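Ceramide very long chain fatty acid hydroxylase SCS7 (Saccharomyces cerevisiae, PDB 4ZR1) hydroxylates the very long chain fatty acids of sphingolipids, probably at C-2 of the acyl chain of ceramides, using O2 and electrons from cytochrome b5. Local coordinates at residues R186-P191 with C227-H232. Residues are numbered along the deposited sequence; the frame is centred on the assembly and turned at random.
Sequences RLVMPP and CYDECH. With ZN (zinc ion), chain C; BOG (octyl beta-D-glucopyranoside), chain E; BOG (octyl beta-D-glucopyranoside), chain G.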
ATOM      1  N   ARG A 186       7.330  -6.878   2.088  1.00 63.35           N
ATOM      2  CA  ARG A 186       7.003  -5.511   2.470  1.00 58.45           C
ATOM      3  C   ARG A 186       5.814  -4.982   1.691  1.00 69.78           C
ATOM      4  O   ARG A 186       5.774  -3.807   1.330  1.00 73.85           O
ATOM      5  CB  ARG A 186       8.202  -4.582   2.255  1.00 68.40           C
ATOM      6  CG  ARG A 186       9.129  -4.474   3.451  1.00 68.51           C
ATOM      7  CD  ARG A 186       9.932  -5.741   3.635  1.00 68.61           C
ATOM      8  NE  ARG A 186      10.913  -5.580   4.698  1.00 77.95           N
ATOM      9  CZ  ARG A 186      12.189  -5.260   4.498  1.00 74.01           C
ATOM     10  NH1 ARG A 186      12.660  -5.078   3.263  1.00 58.80           N
ATOM     11  NH2 ARG A 186      12.998  -5.125   5.539  1.00 60.25           N
ATOM     12  N   LEU A 187       4.848  -5.851   1.423  1.00 69.67           N
ATOM     13  CA  LEU A 187       3.654  -5.449   0.705  1.00 62.87           C
ATOM     14  C   LEU A 187       2.473  -5.374   1.669  1.00 70.11           C
ATOM     15  O   LEU A 187       1.915  -4.298   1.888  1.00 67.48           O
ATOM     16  CB  LEU A 187       3.377  -6.412  -0.457  1.00 58.27           C
ATOM     17  CG  LEU A 187       2.288  -6.063  -1.471  1.00 65.05           C
ATOM     18  CD1 LEU A 187       2.491  -6.813  -2.784  1.00 68.15           C
ATOM     19  CD2 LEU A 187       0.919  -6.393  -0.905  1.00 63.59           C
ATOM     20  N   VAL A 188       2.081  -6.506   2.245  1.00 65.97           N
ATOM     21  CA  VAL A 188       0.942  -6.475   3.147  1.00 60.66           C
ATOM     22  C   VAL A 188       1.327  -5.759   4.426  1.00 65.55           C
ATOM     23  O   VAL A 188       2.503  -5.546   4.705  1.00 77.44           O
ATOM     24  CB  VAL A 188       0.401  -7.868   3.478  1.00 57.58           C
ATOM     25  CG1 VAL A 188       0.134  -8.658   2.182  1.00 58.15           C
ATOM     26  CG2 VAL A 188       1.343  -8.604   4.400  1.00 54.24           C
ATOM     27  N   MET A 189       0.319  -5.366   5.186  1.00 69.13           N
ATOM     28  CA  MET A 189       0.532  -4.564   6.371  1.00 73.60           C
ATOM     29  C   MET A 189       0.952  -5.447   7.516  1.00 70.56           C
ATOM     30  O   MET A 189       0.372  -6.500   7.742  1.00 69.74           O
ATOM     31  CB  MET A 189      -0.734  -3.806   6.752  1.00 81.15           C
ATOM     32  CG  MET A 189      -1.309  -2.967   5.638  1.00 94.49           C
ATOM     33  SD  MET A 189      -2.694  -2.013   6.263  1.00133.33           S
ATOM     34  CE  MET A 189      -2.000  -1.517   7.826  1.00106.45           C
ATOM     35  N   PRO A 190       1.978  -5.025   8.246  1.00 65.69           N
ATOM     36  CA  PRO A 190       2.327  -5.746   9.467  1.00 63.04           C
ATOM     37  C   PRO A 190       1.251  -5.527  10.520  1.00 60.17           C
ATOM     38  O   PRO A 190       0.750  -4.406  10.618  1.00 62.86           O
ATOM     39  CB  PRO A 190       3.661  -5.113   9.875  1.00 70.18           C
ATOM     40  CG  PRO A 190       3.682  -3.820   9.220  1.00 62.45           C
ATOM     41  CD  PRO A 190       2.952  -3.972   7.929  1.00 62.35           C
ATOM     42  N   PRO A 191       0.883  -6.578  11.280  1.00 58.34           N
ATOM     43  CA  PRO A 191      -0.224  -6.422  12.233  1.00 61.00           C
ATOM     44  C   PRO A 191       0.051  -5.312  13.240  1.00 66.62           C
ATOM     45  O   PRO A 191      -0.872  -4.601  13.644  1.00 76.11           O
ATOM     46  CB  PRO A 191      -0.315  -7.800  12.904  1.00 53.78           C
ATOM     47  CG  PRO A 191       0.226  -8.747  11.882  1.00 52.76           C
ATOM     48  CD  PRO A 191       1.295  -7.986  11.130  1.00 51.86           C
ATOM     49  N   CYS A 227      -9.415  -9.110   2.496  1.00 60.77           N
ATOM     50  CA  CYS A 227      -9.555  -9.332   1.065  1.00 61.56           C
ATOM     51  C   CYS A 227      -8.678  -8.362   0.286  1.00 62.10           C
ATOM     52  O   CYS A 227      -8.017  -8.756  -0.671  1.00 68.17           O
ATOM     53  CB  CYS A 227     -11.016  -9.200   0.641  1.00 72.57           C
ATOM     54  SG  CYS A 227     -12.085 -10.505   1.298  1.00 72.64           S
ATOM     55  N   TYR A 228      -8.668  -7.099   0.705  1.00 58.92           N
ATOM     56  CA  TYR A 228      -7.824  -6.073   0.091  1.00 62.23           C
ATOM     57  C   TYR A 228      -6.320  -6.414   0.038  1.00 73.56           C
ATOM     58  O   TYR A 228      -5.702  -6.353  -1.031  1.00 79.22           O
ATOM     59  CB  TYR A 228      -8.004  -4.739   0.827  1.00 66.59           C
ATOM     60  CG  TYR A 228      -6.798  -3.819   0.708  1.00 69.35           C
ATOM     61  CD1 TYR A 228      -6.591  -3.054  -0.438  1.00 68.59           C
ATOM     62  CD2 TYR A 228      -5.869  -3.717   1.740  1.00 63.32           C
ATOM     63  CE1 TYR A 228      -5.490  -2.220  -0.555  1.00 58.46           C
ATOM     64  CE2 TYR A 228      -4.776  -2.888   1.638  1.00 57.82           C
ATOM     65  CZ  TYR A 228      -4.584  -2.144   0.483  1.00 62.48           C
ATOM     66  OH  TYR A 228      -3.484  -1.313   0.375  1.00 71.11           O
ATOM     67  N   ASP A 229      -5.733  -6.752   1.188  1.00 62.99           N
ATOM     68  CA  ASP A 229      -4.285  -6.932   1.295  1.00 62.63           C
ATOM     69  C   ASP A 229      -3.858  -8.192   0.568  1.00 70.03           C
ATOM     70  O   ASP A 229      -2.794  -8.225  -0.042  1.00 73.19           O
ATOM     71  CB  ASP A 229      -3.842  -7.007   2.760  1.00 64.26           C
ATOM     72  CG  ASP A 229      -2.668  -6.065   3.089  1.00 78.16           C
ATOM     73  OD1 ASP A 229      -2.070  -5.443   2.174  1.00 85.31           O
ATOM     74  OD2 ASP A 229      -2.345  -5.950   4.296  1.00 70.96           O
ATOM     75  N   GLU A 230      -4.685  -9.235   0.656  1.00 70.55           N
ATOM     76  CA  GLU A 230      -4.449 -10.463  -0.092  1.00 65.25           C
ATOM     77  C   GLU A 230      -4.565 -10.185  -1.578  1.00 68.23           C
ATOM     78  O   GLU A 230      -3.687 -10.545  -2.354  1.00 72.20           O
ATOM     79  CB  GLU A 230      -5.425 -11.553   0.323  1.00 58.82           C
ATOM     80  CG  GLU A 230      -5.233 -11.983   1.760  1.00 72.69           C
ATOM     81  CD  GLU A 230      -3.802 -12.396   2.053  1.00 71.87           C
ATOM     82  OE1 GLU A 230      -3.371 -13.460   1.580  1.00 74.55           O
ATOM     83  OE2 GLU A 230      -3.098 -11.641   2.740  1.00 79.09           O
ATOM     84  N   CYS A 231      -5.647  -9.520  -1.969  1.00 64.31           N
ATOM     85  CA  CYS A 231      -5.781  -9.084  -3.345  1.00 67.88           C
ATOM     86  C   CYS A 231      -4.539  -8.287  -3.746  1.00 79.33           C
ATOM     87  O   CYS A 231      -3.863  -8.624  -4.725  1.00 76.79           O
ATOM     88  CB  CYS A 231      -7.041  -8.244  -3.541  1.00 60.43           C
ATOM     89  SG  CYS A 231      -7.315  -7.751  -5.263  1.00 74.87           S
ATOM     90  N   HIS A 232      -4.232  -7.254  -2.963  1.00 79.78           N
ATOM     91  CA  HIS A 232      -3.080  -6.396  -3.224  1.00 72.01           C
ATOM     92  C   HIS A 232      -1.808  -7.201  -3.445  1.00 66.30           C
ATOM     93  O   HIS A 232      -1.083  -6.963  -4.406  1.00 70.19           O
ATOM     94  CB  HIS A 232      -2.867  -5.420  -2.078  1.00 76.86           C
ATOM     95  CG  HIS A 232      -1.793  -4.423  -2.344  1.00 66.79           C
ATOM     96  ND1 HIS A 232      -1.190  -3.691  -1.349  1.00 78.79           N
ATOM     97  CD2 HIS A 232      -1.214  -4.034  -3.506  1.00 73.83           C
ATOM     98  CE1 HIS A 232      -0.279  -2.895  -1.883  1.00 78.80           C
ATOM     99  NE2 HIS A 232      -0.270  -3.087  -3.189  1.00 72.16           N
TER
HETATM  100 ZN    ZN C 401       0.931  -2.205  -4.943  1.00 81.14          ZN
HETATM  101  C1  BOG E 403       4.148  -1.318   4.970  1.00 99.27           C
HETATM  102  O1  BOG E 403       5.151  -2.094   5.590  1.00111.22           O
HETATM  103  C2  BOG E 403       3.983  -1.794   3.547  1.00 92.87           C
HETATM  104  O2  BOG E 403       5.159  -1.455   2.851  1.00 94.70           O
HETATM  105  C3  BOG E 403       2.838  -1.067   2.877  1.00 86.38           C
HETATM  106  O3  BOG E 403       2.503  -1.625   1.626  1.00 71.65           O
HETATM  107  C4  BOG E 403       1.622  -1.025   3.751  1.00 90.54           C
HETATM  108  O4  BOG E 403       0.713  -0.130   3.157  1.00102.93           O
HETATM  109  C5  BOG E 403       2.006  -0.518   5.115  1.00 96.87           C
HETATM  110  O5  BOG E 403       2.935  -1.418   5.682  1.00100.44           O
HETATM  111  C6  BOG E 403       0.726  -0.399   5.929  1.00100.38           C
HETATM  112  O6  BOG E 403       0.942  -0.574   7.311  1.00100.96           O
HETATM  113  C1' BOG E 403       6.105  -1.355   6.325  1.00103.99           C
HETATM  114  C2' BOG E 403       7.149  -2.268   6.935  1.00 91.02           C
HETATM  115  C3' BOG E 403       7.719  -1.591   8.166  1.00 90.45           C
HETATM  116  C4' BOG E 403       7.550  -2.444   9.409  1.00 89.65           C
HETATM  117  C5' BOG E 403       7.296  -1.564  10.621  1.00 82.50           C
HETATM  118  C6' BOG E 403       7.552  -2.347  11.887  1.00 81.12           C
HETATM  119  C7' BOG E 403       7.130  -1.538  13.092  1.00 88.41           C
HETATM  120  C8' BOG E 403       8.190  -0.504  13.397  1.00 92.06           C
HETATM  121  C1  BOG G 405      -3.186 -18.036  -7.399  1.00148.48           C
HETATM  122  O1  BOG G 405      -3.513 -16.854  -6.707  1.00136.50           O
HETATM  123  C2  BOG G 405      -1.961 -17.781  -8.245  1.00154.34           C
HETATM  124  O2  BOG G 405      -2.273 -16.796  -9.199  1.00156.60           O
HETATM  125  C3  BOG G 405      -1.538 -19.038  -8.967  1.00158.43           C
HETATM  126  O3  BOG G 405      -0.274 -18.826  -9.554  1.00158.19           O
HETATM  127  C4  BOG G 405      -1.476 -20.199  -8.001  1.00160.25           C
HETATM  128  O4  BOG G 405      -1.332 -21.397  -8.729  1.00161.57           O
HETATM  129  C5  BOG G 405      -2.765 -20.252  -7.214  1.00156.81           C
HETATM  130  O5  BOG G 405      -2.904 -19.062  -6.477  1.00152.94           O
HETATM  131  C6  BOG G 405      -2.762 -21.445  -6.282  1.00155.46           C
HETATM  132  O6  BOG G 405      -1.447 -21.713  -5.848  1.00154.59           O
HETATM  133  C1' BOG G 405      -4.740 -16.260  -7.064  1.00125.23           C
HETATM  134  C2' BOG G 405      -5.243 -15.454  -5.887  1.00120.36           C
HETATM  135  C3' BOG G 405      -6.474 -14.662  -6.267  1.00116.95           C
HETATM  136  C4' BOG G 405      -7.332 -14.441  -5.040  1.00114.96           C
HETATM  137  C5' BOG G 405      -6.663 -13.462  -4.102  1.00109.10           C
HETATM  138  C6' BOG G 405      -7.680 -12.423  -3.679  1.00106.76           C
HETATM  139  C7' BOG G 405      -8.465 -12.909  -2.479  1.00 96.29           C
HETATM  140  C8' BOG G 405      -9.369 -11.791  -2.014  1.00 88.34           C
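Between residues 186-191, a loop running into helix 191-208, and residues 227-232 of helix 211-236 there is one hydrogen bond. The D229 carboxylate reaches out from the helix, and its OD2 takes the backbone N-H of M189 on the syn lone pair, with M189 N to D229 OD2 at 2.9 Å and an almost straight N-H...O angle of 173°. The same carboxylate lies against V188, where OD1 is 3.3 Å from V188 CA and OD2 is 3.4 Å from V188 CB. With an alanine in place of D229, the carboxylate that receives the M189 N-H would be gone, and the loop would probably be held less firmly against the helix.

One turn further along, H232 binds one of two zinc ions that probably form the catalytic dimetal centre of this sterol desaturase family member. Its NE2 lies 2.3 Å from ZN, and H177, H236, H251 and H255 complete the coordination of this zinc. CG of H232 is anti to the backbone N (chi1 -174°). L187 CG is likewise anti to its backbone N (chi1 -171°), which lets CD2 lie over one face of the imidazole in a CH-pi contact, 3.7 Å from L187 CD2 to the H232 ring centroid and offset toward the rim.

Detergent meets the loop too: one octyl glucoside donates hydrogen bonds from its sugar hydroxyls to the carbonyls of R186 and L187, while the end of M189, bent at chi3, rests against C6 and O6 of that sugar.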